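Molybdopterin adenylyltransferase (PDB 4LHB) catalyses the ATP-dependent adenylylation of molybdopterin, releasing diphosphate, a step in the biosynthesis of the molybdenum cofactor. Local coordinates at residues C[52-57]-C[168-173]. Sequence-based numbering, arbitrary orientation.
Sequences GPLIIE and TGLEII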
loop_
_atom_site.group_PDB
_atom_site.type_symbol
_atom_site.label_atom_id
_atom_site.label_comp_id
_atom_site.label_asym_id
_atom_site.label_seq_id
_atom_site.Cartn_x
_atom_site.Cartn_y
_atom_site.Cartn_z
ATOM N N GLY C 52 27.480 14.805 8.594
ATOM C CA GLY C 52 26.762 15.280 9.776
ATOM C C GLY C 52 27.212 16.696 10.188
ATOM O O GLY C 52 26.408 17.619 10.247
ATOM N N PRO C 53 28.519 16.878 10.460
ATOM C CA PRO C 53 29.044 18.197 10.903
ATOM C C PRO C 53 28.755 19.339 9.957
ATOM O O PRO C 53 28.449 20.441 10.423
ATOM C CB PRO C 53 30.563 17.948 11.009
ATOM C CG PRO C 53 30.626 16.504 11.395
ATOM C CD PRO C 53 29.568 15.832 10.542
ATOM N N LEU C 54 28.850 19.092 8.657
ATOM C CA LEU C 54 28.440 20.104 7.697
ATOM C C LEU C 54 26.969 20.517 7.965
ATOM O O LEU C 54 26.693 21.695 8.198
ATOM C CB LEU C 54 28.628 19.609 6.266
ATOM C CG LEU C 54 28.188 20.572 5.158
ATOM C CD1 LEU C 54 28.729 21.998 5.396
ATOM C CD2 LEU C 54 28.626 19.999 3.799
ATOM N N ILE C 55 26.054 19.542 7.983
ATOM C CA ILE C 55 24.628 19.787 8.273
ATOM C C ILE C 55 24.475 20.581 9.559
ATOM O O ILE C 55 23.669 21.507 9.611
ATOM C CB ILE C 55 23.764 18.474 8.351
ATOM C CG1 ILE C 55 23.739 17.713 7.012
ATOM C CG2 ILE C 55 22.316 18.723 8.731
ATOM C CD1 ILE C 55 23.500 16.218 7.184
ATOM N N ILE C 56 25.235 20.228 10.591
ATOM C CA ILE C 56 25.126 20.917 11.875
ATOM C C ILE C 56 25.607 22.374 11.748
ATOM O O ILE C 56 25.038 23.267 12.336
ATOM C CB ILE C 56 25.937 20.209 12.984
ATOM C CG1 ILE C 56 25.348 18.835 13.291
ATOM C CG2 ILE C 56 25.972 21.012 14.296
ATOM C CD1 ILE C 56 26.355 17.939 13.973
ATOM N N GLU C 57 26.658 22.593 10.984
ATOM C CA GLU C 57 27.194 23.923 10.803
ATOM C C GLU C 57 26.154 24.763 10.116
ATOM O O GLU C 57 25.766 25.801 10.635
ATOM C CB GLU C 57 28.454 23.878 9.951
ATOM C CG GLU C 57 29.367 25.086 10.064
ATOM C CD GLU C 57 30.629 24.913 9.223
ATOM O OE1 GLU C 57 31.745 25.072 9.765
ATOM O OE2 GLU C 57 30.510 24.584 8.017
ATOM N N THR C 168 23.841 20.012 -1.752
ATOM C CA THR C 168 22.678 20.314 -2.578
ATOM C C THR C 168 21.405 20.224 -1.742
ATOM O O THR C 168 20.527 21.072 -1.859
ATOM C CB THR C 168 22.560 19.375 -3.778
ATOM O OG1 THR C 168 23.869 19.026 -4.258
ATOM C CG2 THR C 168 21.802 20.033 -4.909
ATOM N N GLY C 169 21.303 19.226 -0.862
ATOM C CA GLY C 169 20.139 19.136 0.044
ATOM C C GLY C 169 19.995 20.304 1.023
ATOM O O GLY C 169 18.879 20.825 1.303
ATOM N N LEU C 170 21.140 20.717 1.539
ATOM C CA LEU C 170 21.194 21.869 2.428
ATOM C C LEU C 170 20.755 23.167 1.736
ATOM O O LEU C 170 20.076 24.002 2.325
ATOM C CB LEU C 170 22.586 21.998 3.025
ATOM C CG LEU C 170 22.853 20.994 4.145
ATOM C CD1 LEU C 170 24.345 20.924 4.478
ATOM C CD2 LEU C 170 21.991 21.271 5.367
ATOM N N GLU C 171 21.101 23.349 0.487
ATOM C CA GLU C 171 20.599 24.524 -0.188
ATOM C C GLU C 171 19.049 24.560 -0.040
ATOM O O GLU C 171 18.444 25.600 0.264
ATOM C CB GLU C 171 20.991 24.482 -1.662
ATOM C CG GLU C 171 22.152 25.363 -2.122
ATOM C CD GLU C 171 22.017 25.706 -3.625
ATOM O OE1 GLU C 171 20.938 26.227 -4.041
ATOM O OE2 GLU C 171 22.977 25.449 -4.402
ATOM N N ILE C 172 18.420 23.391 -0.217
ATOM C CA ILE C 172 16.957 23.313 -0.303
ATOM C C ILE C 172 16.311 23.456 1.057
ATOM O O ILE C 172 15.313 24.163 1.214
ATOM C CB ILE C 172 16.487 22.054 -1.085
ATOM C CG1 ILE C 172 17.099 22.055 -2.491
ATOM C CG2 ILE C 172 14.978 22.010 -1.219
ATOM C CD1 ILE C 172 17.026 20.714 -3.179
ATOM N N ILE C 173 16.892 22.821 2.055
ATOM C CA ILE C 173 16.367 22.923 3.417
ATOM C C ILE C 173 16.453 24.360 3.937
ATOM O O ILE C 173 15.457 24.884 4.434
ATOM C CB ILE C 173 17.091 21.941 4.367
ATOM C CG1 ILE C 173 16.882 20.500 3.876
ATOM C CG2 ILE C 173 16.603 22.069 5.816
ATOM C CD1 ILE C 173 17.989 19.555 4.274
#
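Two helices of the probable molybdopterin-binding domain, 51-60 and 163-184, pack against each other where Leu-170 reaches across to Leu-54 and Ile-55. The contact is purely apolar and is carried by the fork of Leu-170. Its CD1 methyl does most of the touching, lying 3.9 Å from CG of Leu-54, 4.0 Å from CA of Ile-55 and 4.1 Å from CG1 of Ile-55. The other methyl, CD2, approaches CA of Ile-55 at 4.2 Å, so both branches rest close to the helix backbone. The CB bond of Leu-170 points toward the neighbouring helix, and leucine suits the place because its fork at CG offers two methyls that both reach Ile-55 CA. A chi1 of -77° sets CG opposite the carbonyl carbon and extends the branched end onto helix 51-60, where Leu-54, Ile-55, Glu-58 and Leu-59 all touch it. In this mixed alpha/beta domain the central strands 32-38, 92-96 and 153-159 run parallel, and helix 163-184 follows directly on the last of them. Leu-54 meets Leu-170 at a slant, whereas Ile-55 crosses it at nearly a right angle. Ile-55 is buried, and its beta-branched, wholly hydrocarbon side chain suits the interior, where it also packs on Val-166. Leu-54, partly exposed, also packs on Lys-167 of helix 163-184. On another flank of that helix, Ile-172 packs on Val-138 of a second subunit of the hexamer.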